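Local coordinates for protein interacting with HSP90 1 (Saccharomyces cerevisiae, PDB 4CHH) that acts in pre-rRNA processing, is required for the NOP58-snoRNA interaction, belongs to the R2TP complex and interacts with Hsp90, and is represented here by its N-terminal domain, at residues I32-D37 against N62-P67; I92-S97 against C115-D120; V39-L44 against G56-I61; K43-N48 against V150-R155. All coordinates share one frame; numbering follows the deposited sequence.

Interaction 1: residues I32-D37 against N62-P67; sequences IEPIAD and NVCHSP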
loop_
_atom_site.group_PDB
_atom_site.type_symbol
_atom_site.label_atom_id
_atom_site.label_comp_id
_atom_site.label_asym_id
_atom_site.label_seq_id
_atom_site.Cartn_x
_atom_site.Cartn_y
_atom_site.Cartn_z
ATOM N N ILE A 32 9.536 11.112 -0.435
ATOM C CA ILE A 32 9.868 9.751 -0.825
ATOM C C ILE A 32 9.288 9.594 -2.216
ATOM O O ILE A 32 8.081 9.762 -2.373
ATOM C CB ILE A 32 9.326 8.690 0.176
ATOM C CG1 ILE A 32 9.958 8.830 1.585
ATOM C CG2 ILE A 32 9.506 7.273 -0.394
ATOM C CD1 ILE A 32 9.333 7.893 2.669
ATOM N N GLU A 33 10.129 9.300 -3.210
ATOM C CA GLU A 33 9.687 9.066 -4.586
ATOM C C GLU A 33 9.567 7.547 -4.781
ATOM O O GLU A 33 10.583 6.852 -4.788
ATOM C CB GLU A 33 10.642 9.717 -5.591
ATOM C CG GLU A 33 10.749 11.222 -5.373
ATOM C CD GLU A 33 10.817 12.027 -6.653
ATOM O OE1 GLU A 33 11.902 12.072 -7.277
ATOM O OE2 GLU A 33 9.781 12.618 -7.031
ATOM N N PRO A 34 8.337 6.996 -4.830
ATOM C CA PRO A 34 8.194 5.528 -4.880
ATOM C C PRO A 34 8.566 4.901 -6.223
ATOM O O PRO A 34 8.433 5.535 -7.266
ATOM C CB PRO A 34 6.705 5.302 -4.576
ATOM C CG PRO A 34 6.183 6.622 -4.089
ATOM C CD PRO A 34 7.018 7.653 -4.759
ATOM N N ILE A 35 9.033 3.652 -6.182
ATOM C CA ILE A 35 9.390 2.858 -7.361
ATOM C C ILE A 35 8.202 1.912 -7.629
ATOM O O ILE A 35 7.843 1.127 -6.751
ATOM C CB ILE A 35 10.751 2.092 -7.159
ATOM C CG1 ILE A 35 11.923 3.068 -6.839
ATOM C CG2 ILE A 35 11.076 1.185 -8.389
ATOM C CD1 ILE A 35 13.109 2.457 -6.054
ATOM N N ALA A 36 7.571 2.016 -8.814
ATOM C CA ALA A 36 6.406 1.195 -9.179
ATOM C C ALA A 36 6.727 -0.300 -9.091
ATOM O O ALA A 36 7.834 -0.739 -9.430
ATOM C CB ALA A 36 5.909 1.547 -10.595
ATOM N N ASP A 37 5.774 -1.081 -8.592
ATOM C CA ASP A 37 6.008 -2.509 -8.471
ATOM C C ASP A 37 4.804 -3.236 -9.060
ATOM O O ASP A 37 4.866 -3.687 -10.220
ATOM C CB ASP A 37 6.307 -2.900 -6.999
ATOM C CG ASP A 37 6.643 -4.366 -6.739
ATOM O OD1 ASP A 37 6.667 -5.167 -7.715
ATOM O OD2 ASP A 37 6.840 -4.724 -5.565
ATOM N N ASN A 62 -1.559 1.129 -5.756
ATOM C CA ASN A 62 -0.218 0.992 -6.291
ATOM C C ASN A 62 0.743 0.530 -5.183
ATOM O O ASN A 62 1.109 1.330 -4.341
ATOM C CB ASN A 62 0.254 2.329 -6.915
ATOM C CG ASN A 62 -0.482 2.660 -8.208
ATOM O OD1 ASN A 62 -0.682 1.809 -9.060
ATOM N ND2 ASN A 62 -0.976 3.874 -8.350
ATOM N N VAL A 63 1.147 -0.760 -5.196
ATOM C CA VAL A 63 2.139 -1.285 -4.245
ATOM C C VAL A 63 3.488 -0.916 -4.830
ATOM O O VAL A 63 3.810 -1.279 -5.954
ATOM C CB VAL A 63 2.027 -2.795 -3.942
ATOM C CG1 VAL A 63 2.951 -3.181 -2.787
ATOM C CG2 VAL A 63 0.585 -3.188 -3.652
ATOM N N CYS A 64 4.211 -0.104 -4.118
ATOM C CA CYS A 64 5.436 0.463 -4.618
ATOM C C CYS A 64 6.475 0.468 -3.515
ATOM O O CYS A 64 6.161 0.074 -2.395
ATOM C CB CYS A 64 5.155 1.866 -5.156
ATOM S SG CYS A 64 4.272 2.945 -3.994
ATOM N N HIS A 65 7.714 0.845 -3.827
ATOM C CA HIS A 65 8.743 0.766 -2.792
ATOM C C HIS A 65 9.792 1.875 -2.868
ATOM O O HIS A 65 9.883 2.611 -3.846
ATOM C CB HIS A 65 9.438 -0.619 -2.814
ATOM C CG HIS A 65 10.157 -0.922 -4.084
ATOM N ND1 HIS A 65 11.504 -0.634 -4.236
ATOM C CD2 HIS A 65 9.690 -1.455 -5.237
ATOM C CE1 HIS A 65 11.813 -0.996 -5.471
ATOM N NE2 HIS A 65 10.759 -1.500 -6.111
ATOM N N SER A 66 10.551 2.002 -1.780
ATOM C CA SER A 66 11.670 2.918 -1.629
ATOM C C SER A 66 12.572 2.437 -0.491
ATOM O O SER A 66 12.066 1.935 0.516
ATOM C CB SER A 66 11.191 4.339 -1.346
ATOM O OG SER A 66 12.269 5.195 -0.985
ATOM N N PRO A 67 13.908 2.631 -0.600
ATOM C CA PRO A 67 14.787 2.251 0.519
ATOM C C PRO A 67 14.636 3.187 1.729
ATOM O O PRO A 67 15.168 2.903 2.806
ATOM C CB PRO A 67 16.178 2.342 -0.108
ATOM C CG PRO A 67 16.033 3.444 -1.142
ATOM C CD PRO A 67 14.680 3.201 -1.729
HETATM O O HOH W 1 12.599 6.694 -3.058
HETATM O O HOH W 2 9.990 -2.611 -8.746
HETATM O O HOH W 3 3.190 0.235 -8.123
#
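Ile35 and His65 form an antiparallel hydrogen-bonded pair. Ile35 N donates to His65 O at 2.7 Å (161° at the hydrogen), and His65 N returns to Ile35 O at 2.9 Å, meeting a lone pair in the carbonyl plane. Asp37 N makes only a weak, bent bond to Val63 O (122°) and also donates to a water that can donate to that oxygen; Val63 is backbone-bonded to Phe38. Two more waters span the segments. One donates to Glu33 O at 2.7 Å and is bonded at 2.6 Å to Ser66 OG, which also binds Leu68 N; the other donates to Ala36 O and sits in the ring plane 3.0 Å from His65 NE2. This is the open end of the hairpin of strands 29-47 and 58-66 in the PIH1 N-terminal domain. His65 ND1 is hydrogen-bonded to Ser119 of helix 119-127, so partners on both nitrogens fix the ring's rotation. With CG between backbone N and carbonyl carbon, the imidazole lies over Ile35, whose CB is 3.8 Å from its centroid and 19° off the normal, a CH-pi contact. Pro34 CB touches Cys64 SG at 3.4 Å, and Cys116 of strand 109-118 packs on both.

Interaction 2: residues I92-S97 against C115-D120; sequences IPIITS and CCINSD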
loop_
_atom_site.group_PDB
_atom_site.type_symbol
_atom_site.label_atom_id
_atom_site.label_comp_id
_atom_site.label_asym_id
_atom_site.label_seq_id
_atom_site.Cartn_x
_atom_site.Cartn_y
_atom_site.Cartn_z
ATOM N N ILE A 92 5.292 -5.485 7.821
ATOM C CA ILE A 92 6.025 -4.720 6.819
ATOM C C ILE A 92 5.507 -3.263 6.956
ATOM O O ILE A 92 4.318 -3.050 6.710
ATOM C CB ILE A 92 5.851 -5.287 5.376
ATOM C CG1 ILE A 92 6.581 -6.628 5.191
ATOM C CG2 ILE A 92 6.289 -4.249 4.317
ATOM C CD1 ILE A 92 6.421 -7.310 3.791
ATOM N N PRO A 93 6.317 -2.257 7.371
ATOM C CA PRO A 93 5.782 -0.873 7.434
ATOM C C PRO A 93 5.288 -0.380 6.053
ATOM O O PRO A 93 5.900 -0.675 5.020
ATOM C CB PRO A 93 6.985 -0.053 7.929
ATOM C CG PRO A 93 7.870 -1.083 8.666
ATOM C CD PRO A 93 7.739 -2.301 7.781
ATOM N N ILE A 94 4.142 0.313 6.042
ATOM C CA ILE A 94 3.548 0.874 4.824
ATOM C C ILE A 94 3.322 2.375 5.014
ATOM O O ILE A 94 2.728 2.774 6.008
ATOM C CB ILE A 94 2.213 0.160 4.412
ATOM C CG1 ILE A 94 2.392 -1.387 4.329
ATOM C CG2 ILE A 94 1.671 0.736 3.063
ATOM C CD1 ILE A 94 1.175 -2.169 4.419
ATOM N N ILE A 95 3.737 3.179 4.032
ATOM C CA ILE A 95 3.431 4.590 3.970
ATOM C C ILE A 95 2.431 4.737 2.805
ATOM O O ILE A 95 2.738 4.400 1.659
ATOM C CB ILE A 95 4.687 5.504 3.867
ATOM C CG1 ILE A 95 5.581 5.342 5.141
ATOM C CG2 ILE A 95 4.226 6.988 3.728
ATOM C CD1 ILE A 95 6.993 5.854 5.026
ATOM N N THR A 96 1.217 5.193 3.124
ATOM C CA THR A 96 0.106 5.295 2.173
ATOM C C THR A 96 -0.164 6.735 1.839
ATOM O O THR A 96 -0.230 7.588 2.727
ATOM C CB THR A 96 -1.153 4.612 2.753
ATOM O OG1 THR A 96 -0.790 3.301 3.166
ATOM C CG2 THR A 96 -2.295 4.526 1.759
ATOM N N SER A 97 -0.365 6.996 0.557
ATOM C CA SER A 97 -0.665 8.334 0.080
ATOM C C SER A 97 -2.117 8.696 0.350
ATOM O O SER A 97 -2.939 7.827 0.643
ATOM C CB SER A 97 -0.385 8.401 -1.420
ATOM O OG SER A 97 -1.358 7.678 -2.163
ATOM N N CYS A 115 0.710 2.598 -1.891
ATOM C CA CYS A 115 1.153 1.958 -0.635
ATOM C C CYS A 115 2.625 1.617 -0.813
ATOM O O CYS A 115 2.943 0.674 -1.533
ATOM C CB CYS A 115 0.316 0.708 -0.329
ATOM S SG CYS A 115 -1.336 1.057 0.315
ATOM N N CYS A 116 3.515 2.400 -0.184
ATOM C CA CYS A 116 4.954 2.294 -0.334
ATOM C C CYS A 116 5.592 1.535 0.815
ATOM O O CYS A 116 5.404 1.867 1.984
ATOM C CB CYS A 116 5.564 3.691 -0.485
ATOM S SG CYS A 116 7.240 3.702 -1.153
ATOM N N ILE A 117 6.372 0.520 0.467
ATOM C CA ILE A 117 7.061 -0.313 1.451
ATOM C C ILE A 117 8.559 -0.205 1.213
ATOM O O ILE A 117 8.984 0.348 0.192
ATOM C CB ILE A 117 6.562 -1.796 1.401
ATOM C CG1 ILE A 117 6.898 -2.468 0.015
ATOM C CG2 ILE A 117 5.074 -1.882 1.779
ATOM C CD1 ILE A 117 6.581 -3.967 -0.131
ATOM N N ASN A 118 9.360 -0.739 2.141
ATOM C CA ASN A 118 10.798 -0.750 1.961
ATOM C C ASN A 118 11.131 -1.648 0.780
ATOM O O ASN A 118 10.508 -2.688 0.609
ATOM C CB ASN A 118 11.499 -1.229 3.224
ATOM C CG ASN A 118 12.991 -1.227 3.111
ATOM O OD1 ASN A 118 13.597 -2.240 2.740
ATOM N ND2 ASN A 118 13.609 -0.068 3.362
ATOM N N SER A 119 12.129 -1.255 -0.006
ATOM C CA SER A 119 12.601 -1.982 -1.174
ATOM C C SER A 119 13.001 -3.448 -0.876
ATOM O O SER A 119 12.747 -4.322 -1.715
ATOM C CB SER A 119 13.780 -1.231 -1.761
ATOM O OG SER A 119 13.288 0.003 -2.249
ATOM N N ASP A 120 13.611 -3.720 0.302
ATOM C CA ASP A 120 13.984 -5.094 0.680
ATOM C C ASP A 120 12.735 -5.945 0.863
ATOM O O ASP A 120 12.700 -7.070 0.372
ATOM C CB ASP A 120 14.855 -5.131 1.955
ATOM C CG ASP A 120 16.211 -4.440 1.823
ATOM O OD1 ASP A 120 16.619 -4.116 0.672
ATOM O OD2 ASP A 120 16.860 -4.215 2.859
HETATM O O HOH W 4 8.454 -1.624 4.653
#
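The two segments run antiparallel, with Ile95 and Cys116 as a hydrogen-bonded pair. Ile95 N donates to Cys116 O at 2.9 Å (174° at the hydrogen), and Cys116 N returns to Ile95 O at 2.8 Å. Both bonds are nearly straight, although Cys116 N approaches from above the Ile95 carbonyl plane. Cys116 O also receives a CA-H...O contact from Ile94. Thr96 and Cys115 follow as a non-hydrogen-bonded pair. At the other end direct pairing stops, and a water takes over, donating to Pro93 O at 2.7 Å and accepting from Asn118 N at 2.8 Å. The arrangement is the open end of the beta hairpin of strands 95-103 and 109-118, just before the chain enters helix 119-127. Asn118 is the N-cap of that helix: its OD1 accepts Asp120 N at 2.9 Å, while its ND2 is bonded to Val69 O. Among the side chains, Ile117 carries CG1 in the crowded position (chi1 64°), which turns CG2 towards the facing segment. That methyl meets Ile92 CG2 obliquely at 3.7 Å and Ile94 CG1 at 3.7 Å, Ile94 and Ile117 lying side by side. The other branch of Ile94, CG2, rests on Cys115 CB at 3.7 Å. Helix 129-147 covers the face of Thr96 and Cys115 through Ser142 and Cys139, whereas Ile95 and Cys116 meet Val173 and Leu171.

Interaction 3: residues V39-L44 against G56-I61; sequences VIKTKL and GRKVFI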
loop_
_atom_site.group_PDB
_atom_site.type_symbol
_atom_site.label_atom_id
_atom_site.label_comp_id
_atom_site.label_asym_id
_atom_site.label_seq_id
_atom_site.Cartn_x
_atom_site.Cartn_y
_atom_site.Cartn_z
ATOM N N VAL A 39 0.045 -3.710 -8.843
ATOM C CA VAL A 39 -1.278 -3.111 -8.571
ATOM C C VAL A 39 -2.249 -4.104 -7.956
ATOM O O VAL A 39 -2.324 -5.264 -8.381
ATOM C CB VAL A 39 -1.909 -2.548 -9.898
ATOM C CG1 VAL A 39 -3.307 -1.960 -9.674
ATOM C CG2 VAL A 39 -1.021 -1.496 -10.534
ATOM N N ILE A 40 -3.055 -3.607 -7.016
ATOM C CA ILE A 40 -4.176 -4.349 -6.428
ATOM C C ILE A 40 -5.420 -3.657 -6.941
ATOM O O ILE A 40 -5.561 -2.449 -6.761
ATOM C CB ILE A 40 -4.169 -4.434 -4.869
ATOM C CG1 ILE A 40 -2.796 -4.844 -4.274
ATOM C CG2 ILE A 40 -5.320 -5.301 -4.346
ATOM C CD1 ILE A 40 -2.598 -4.386 -2.773
ATOM N N LYS A 41 -6.317 -4.397 -7.569
ATOM C CA LYS A 41 -7.587 -3.839 -8.019
ATOM C C LYS A 41 -8.663 -4.365 -7.092
ATOM O O LYS A 41 -8.671 -5.543 -6.772
ATOM C CB LYS A 41 -7.856 -4.219 -9.483
ATOM C CG LYS A 41 -9.115 -3.631 -10.072
ATOM C CD LYS A 41 -9.219 -4.036 -11.528
ATOM C CE LYS A 41 -10.638 -4.252 -11.961
ATOM N NZ LYS A 41 -10.703 -4.830 -13.331
ATOM N N THR A 42 -9.524 -3.487 -6.600
ATOM C CA THR A 42 -10.599 -3.900 -5.716
ATOM C C THR A 42 -11.801 -3.011 -6.002
ATOM O O THR A 42 -11.857 -2.347 -7.046
ATOM C CB THR A 42 -10.133 -3.959 -4.204
ATOM O OG1 THR A 42 -11.221 -4.342 -3.368
ATOM C CG2 THR A 42 -9.582 -2.670 -3.704
ATOM N N LYS A 43 -12.767 -3.029 -5.087
ATOM C CA LYS A 43 -14.036 -2.327 -5.155
ATOM C C LYS A 43 -14.315 -1.573 -3.841
ATOM O O LYS A 43 -14.116 -2.117 -2.755
ATOM C CB LYS A 43 -15.134 -3.388 -5.421
ATOM C CG LYS A 43 -16.457 -2.811 -5.876
ATOM C CD LYS A 43 -17.454 -3.911 -6.228
ATOM C CE LYS A 43 -18.820 -3.337 -6.499
ATOM N NZ LYS A 43 -18.869 -2.617 -7.801
ATOM N N LEU A 44 -14.785 -0.335 -3.935
ATOM C CA LEU A 44 -15.148 0.426 -2.721
ATOM C C LEU A 44 -16.542 -0.043 -2.211
ATOM O O LEU A 44 -17.515 0.073 -2.948
ATOM C CB LEU A 44 -15.167 1.926 -3.054
ATOM C CG LEU A 44 -15.601 2.902 -1.936
ATOM C CD1 LEU A 44 -14.606 2.923 -0.793
ATOM C CD2 LEU A 44 -15.792 4.303 -2.500
ATOM N N GLY A 56 -19.245 1.375 -4.629
ATOM C CA GLY A 56 -19.229 0.468 -5.770
ATOM C C GLY A 56 -18.215 0.794 -6.848
ATOM O O GLY A 56 -18.045 0.013 -7.782
ATOM N N ARG A 57 -17.514 1.918 -6.719
ATOM C CA ARG A 57 -16.503 2.284 -7.700
ATOM C C ARG A 57 -15.244 1.441 -7.532
ATOM O O ARG A 57 -14.947 0.980 -6.425
ATOM C CB ARG A 57 -16.152 3.778 -7.624
ATOM C CG ARG A 57 -17.345 4.705 -7.897
ATOM C CD ARG A 57 -17.782 4.681 -9.343
ATOM N NE ARG A 57 -18.987 5.469 -9.571
ATOM C CZ ARG A 57 -20.194 4.944 -9.750
ATOM N NH1 ARG A 57 -20.367 3.626 -9.704
ATOM N NH2 ARG A 57 -21.238 5.730 -9.972
ATOM N N LYS A 58 -14.525 1.255 -8.652
ATOM C CA LYS A 58 -13.263 0.530 -8.740
ATOM C C LYS A 58 -12.207 1.242 -7.941
ATOM O O LYS A 58 -12.142 2.474 -7.908
ATOM C CB LYS A 58 -12.779 0.388 -10.200
ATOM C CG LYS A 58 -13.597 -0.533 -11.090
ATOM C CD LYS A 58 -12.856 -0.767 -12.414
ATOM C CE LYS A 58 -13.790 -1.098 -13.560
ATOM N NZ LYS A 58 -13.805 -2.552 -13.876
ATOM N N VAL A 59 -11.385 0.460 -7.304
ATOM C CA VAL A 59 -10.289 0.943 -6.492
ATOM C C VAL A 59 -9.004 0.303 -6.989
ATOM O O VAL A 59 -8.965 -0.897 -7.285
ATOM C CB VAL A 59 -10.532 0.691 -4.963
ATOM C CG1 VAL A 59 -9.252 0.956 -4.152
ATOM C CG2 VAL A 59 -11.663 1.571 -4.445
ATOM N N PHE A 60 -7.954 1.109 -7.066
ATOM C CA PHE A 60 -6.620 0.640 -7.416
ATOM C C PHE A 60 -5.633 1.037 -6.358
ATOM O O PHE A 60 -5.617 2.185 -5.907
ATOM C CB PHE A 60 -6.150 1.170 -8.765
ATOM C CG PHE A 60 -6.972 0.698 -9.931
ATOM C CD1 PHE A 60 -8.105 1.400 -10.332
ATOM C CD2 PHE A 60 -6.592 -0.422 -10.662
ATOM C CE1 PHE A 60 -8.870 0.964 -11.419
ATOM C CE2 PHE A 60 -7.351 -0.845 -11.769
ATOM C CZ PHE A 60 -8.486 -0.150 -12.129
ATOM N N ILE A 61 -4.801 0.095 -5.971
ATOM C CA ILE A 61 -3.746 0.373 -5.007
ATOM C C ILE A 61 -2.411 0.105 -5.680
ATOM O O ILE A 61 -2.168 -1.015 -6.121
ATOM C CB ILE A 61 -3.893 -0.449 -3.694
ATOM C CG1 ILE A 61 -5.201 -0.133 -2.960
ATOM C CG2 ILE A 61 -2.641 -0.262 -2.817
ATOM C CD1 ILE A 61 -5.630 -1.160 -1.799
#
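Val59 O is gripped twice. Thr42 N donates to Val59 O at 2.7 Å, in the carbonyl plane (170° at the hydrogen). Lys41 CA adds a weaker CA-H...O contact to Val59 O at 3.3 Å. Val59 N returns to Thr42 O from well above the carbonyl plane. Ile40 and Ile61 repeat the pattern, so hydrogen-bonded and non-hydrogen-bonded pairs alternate along this antiparallel hairpin. Near the turn, Leu44 N meets Arg57 O at 2.8 Å (174°), almost along the C=O axis, while Gly56 N donates to Leu44 O at 2.7 Å. Lys43, extended except for a bend at chi4 (73°), brings NZ to a lone pair of Gly56 O at 2.8 Å. On the same face Lys41 lies alongside Phe60, its CD 3.7 Å from Phe60 CE2, and Val39 CG1 meets the ring edge in plane, 3.8 Å from CD2. Lys164 makes a cation-pi contact with this ring. Lys41 NZ and Lys58 NZ lie 3.9 Å apart, which may disfavour full protonation of both. On the other face Thr42 CG2 sits beside Val59 CG1, and Thr42 OG1 is bonded to Cys152 O. Ile40, Thr42 and Ile61 of that face pack against helix 129-147 through Cys139, Leu140 and Cys143, while Val59 meets Trp113 and Leu151; strand 109-118 pairs with strand 58-66, and strand 149-151 with strand 29-47.

Interaction 4: residues K43-N48 against V150-R155; sequences KLLSAN and VLCRDR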
loop_
_atom_site.group_PDB
_atom_site.type_symbol
_atom_site.label_atom_id
_atom_site.label_comp_id
_atom_site.label_asym_id
_atom_site.label_seq_id
_atom_site.Cartn_x
_atom_site.Cartn_y
_atom_site.Cartn_z
ATOM N N LYS A 43 -12.767 -3.029 -5.087
ATOM C CA LYS A 43 -14.036 -2.327 -5.155
ATOM C C LYS A 43 -14.315 -1.573 -3.841
ATOM O O LYS A 43 -14.116 -2.117 -2.755
ATOM C CB LYS A 43 -15.134 -3.388 -5.421
ATOM C CG LYS A 43 -16.457 -2.811 -5.876
ATOM C CD LYS A 43 -17.454 -3.911 -6.228
ATOM C CE LYS A 43 -18.820 -3.337 -6.499
ATOM N NZ LYS A 43 -18.869 -2.617 -7.801
ATOM N N LEU A 44 -14.785 -0.335 -3.935
ATOM C CA LEU A 44 -15.148 0.426 -2.721
ATOM C C LEU A 44 -16.542 -0.043 -2.211
ATOM O O LEU A 44 -17.515 0.073 -2.948
ATOM C CB LEU A 44 -15.167 1.926 -3.054
ATOM C CG LEU A 44 -15.601 2.902 -1.936
ATOM C CD1 LEU A 44 -14.606 2.923 -0.793
ATOM C CD2 LEU A 44 -15.792 4.303 -2.500
ATOM N N LEU A 45 -16.644 -0.603 -0.996
ATOM C CA LEU A 45 -17.967 -1.044 -0.536
ATOM C C LEU A 45 -18.700 0.086 0.192
ATOM O O LEU A 45 -19.917 0.231 0.043
ATOM C CB LEU A 45 -17.898 -2.297 0.350
ATOM C CG LEU A 45 -17.296 -3.566 -0.293
ATOM C CD1 LEU A 45 -17.276 -4.710 0.711
ATOM C CD2 LEU A 45 -18.031 -3.970 -1.616
ATOM N N SER A 46 -17.976 0.858 1.000
ATOM C CA SER A 46 -18.584 1.978 1.730
ATOM C C SER A 46 -17.515 2.983 2.088
ATOM O O SER A 46 -16.352 2.627 2.115
ATOM C CB SER A 46 -19.343 1.492 2.967
ATOM O OG SER A 46 -18.453 0.909 3.893
ATOM N N ALA A 47 -17.912 4.247 2.290
ATOM C CA ALA A 47 -17.054 5.385 2.580
ATOM C C ALA A 47 -17.679 6.154 3.743
ATOM O O ALA A 47 -18.755 6.720 3.597
ATOM C CB ALA A 47 -16.938 6.262 1.332
ATOM N N ASN A 48 -17.051 6.110 4.906
ATOM C CA ASN A 48 -17.597 6.696 6.117
ATOM C C ASN A 48 -16.686 7.836 6.604
ATOM O O ASN A 48 -16.722 8.210 7.778
ATOM C CB ASN A 48 -17.751 5.541 7.169
ATOM C CG ASN A 48 -18.559 4.361 6.602
ATOM O OD1 ASN A 48 -19.801 4.373 6.583
ATOM N ND2 ASN A 48 -17.884 3.370 6.006
ATOM N N VAL A 150 -14.305 1.020 3.195
ATOM C CA VAL A 150 -14.394 -0.435 3.334
ATOM C C VAL A 150 -14.137 -0.966 1.934
ATOM O O VAL A 150 -14.803 -0.519 1.003
ATOM C CB VAL A 150 -15.728 -0.935 3.978
ATOM C CG1 VAL A 150 -15.798 -2.469 3.986
ATOM C CG2 VAL A 150 -15.892 -0.381 5.410
ATOM N N LEU A 151 -13.105 -1.817 1.761
ATOM C CA LEU A 151 -12.745 -2.348 0.427
ATOM C C LEU A 151 -13.074 -3.832 0.334
ATOM O O LEU A 151 -12.974 -4.529 1.328
ATOM C CB LEU A 151 -11.246 -2.089 0.109
ATOM C CG LEU A 151 -10.788 -0.587 0.192
ATOM C CD1 LEU A 151 -9.279 -0.451 0.020
ATOM C CD2 LEU A 151 -11.528 0.289 -0.786
ATOM N N CYS A 152 -13.539 -4.290 -0.831
ATOM C CA CYS A 152 -13.930 -5.688 -1.065
ATOM C C CYS A 152 -12.709 -6.614 -1.104
ATOM O O CYS A 152 -11.715 -6.301 -1.752
ATOM C CB CYS A 152 -14.756 -5.825 -2.347
ATOM S SG CYS A 152 -15.561 -7.441 -2.519
ATOM N N ARG A 153 -12.793 -7.739 -0.378
ATOM C CA ARG A 153 -11.781 -8.794 -0.332
ATOM C C ARG A 153 -12.104 -9.879 -1.385
ATOM O O ARG A 153 -11.249 -10.701 -1.686
ATOM C CB ARG A 153 -11.685 -9.417 1.098
ATOM C CG ARG A 153 -11.324 -8.410 2.245
ATOM C CD ARG A 153 -10.040 -7.645 1.970
ATOM N NE ARG A 153 -9.459 -7.024 3.170
ATOM C CZ ARG A 153 -9.716 -5.797 3.601
ATOM N NH1 ARG A 153 -10.608 -5.041 2.977
ATOM N NH2 ARG A 153 -9.098 -5.321 4.678
ATOM N N ASP A 154 -13.305 -9.877 -1.957
ATOM C CA ASP A 154 -13.686 -10.905 -2.954
ATOM C C ASP A 154 -13.477 -10.407 -4.377
ATOM O O ASP A 154 -12.885 -11.121 -5.196
ATOM C CB ASP A 154 -15.153 -11.347 -2.768
ATOM C CG ASP A 154 -15.506 -11.832 -1.370
ATOM O OD1 ASP A 154 -14.626 -12.393 -0.700
ATOM O OD2 ASP A 154 -16.655 -11.625 -0.947
ATOM N N ARG A 155 -13.967 -9.189 -4.682
ATOM C CA ARG A 155 -13.826 -8.608 -6.017
ATOM C C ARG A 155 -12.459 -7.989 -6.102
ATOM O O ARG A 155 -12.308 -6.782 -6.169
ATOM C CB ARG A 155 -14.942 -7.599 -6.311
ATOM C CG ARG A 155 -16.176 -8.231 -6.927
ATOM C CD ARG A 155 -17.212 -8.550 -5.887
ATOM N NE ARG A 155 -18.473 -7.885 -6.199
ATOM C CZ ARG A 155 -19.160 -7.137 -5.343
ATOM N NH1 ARG A 155 -18.713 -6.946 -4.107
ATOM N NH2 ARG A 155 -20.300 -6.570 -5.719
#
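One face of the Arg155 guanidinium is covered by Lys43 CD, 3.7 Å above the plane and over its centre, and Cys152 SG lies in plane at the edge, 3.6 Å from NH1. The alkyl chain does the stacking; Lys43 NZ is bonded to Gly56 O. Cys152 SG also accepts Arg155 N at 3.2 Å, nearly straight (176°), and Asp154 N weakly, so three donors gather on the sulfur and fold the chain around it. The Arg153 guanidinium turns an edge to the Leu151 carbonyl, with a weak bond from NH1, but its stronger partners are Glu137 and Glu144 of helix 129-147. Where strand 29-47 pairs antiparallel with strand 149-151 there is a classic beta bulge: Leu45 and Ser46 both face Val150, whose O takes Leu45 N at 2.7 Å and Ser46 N weakly at 3.5 Å. Val150 N closes the pair on Ser46 O at 2.8 Å, and Cys152 N donates to Lys43 O beyond the shift in register. Ser46 OG, in the crowded position (chi1 64°), comes within 3.2 Å of Val150 CG2 and accepts Asn48 ND2 in the amide plane at 3.3 Å. Leu45 lays CD2 against Cys152 CB, next to the Arg155 guanidinium.

Overall arrangement
From the N terminus, strand 29-47 supplies the first segment of interactions 1, 3 and 4. After a turn the chain returns as strand 58-66, closing interaction 3 after 11 intervening residues; interaction 1 then closes outside it, so the two nest along one hairpin. Interaction 2 follows in series, pairing strands 95-103 and 109-118, and touches interaction 1 because strands 58-66 and 109-118 are sheet neighbours. After the helices, strand 149-151 comes back to strand 29-47: interaction 4 spans 101 residues, encloses interaction 2 and crosses interaction 1. It shares Lys43 and Leu44 with interaction 3, but its centre lies about 24 Å from that of interaction 1, across the chain's centre.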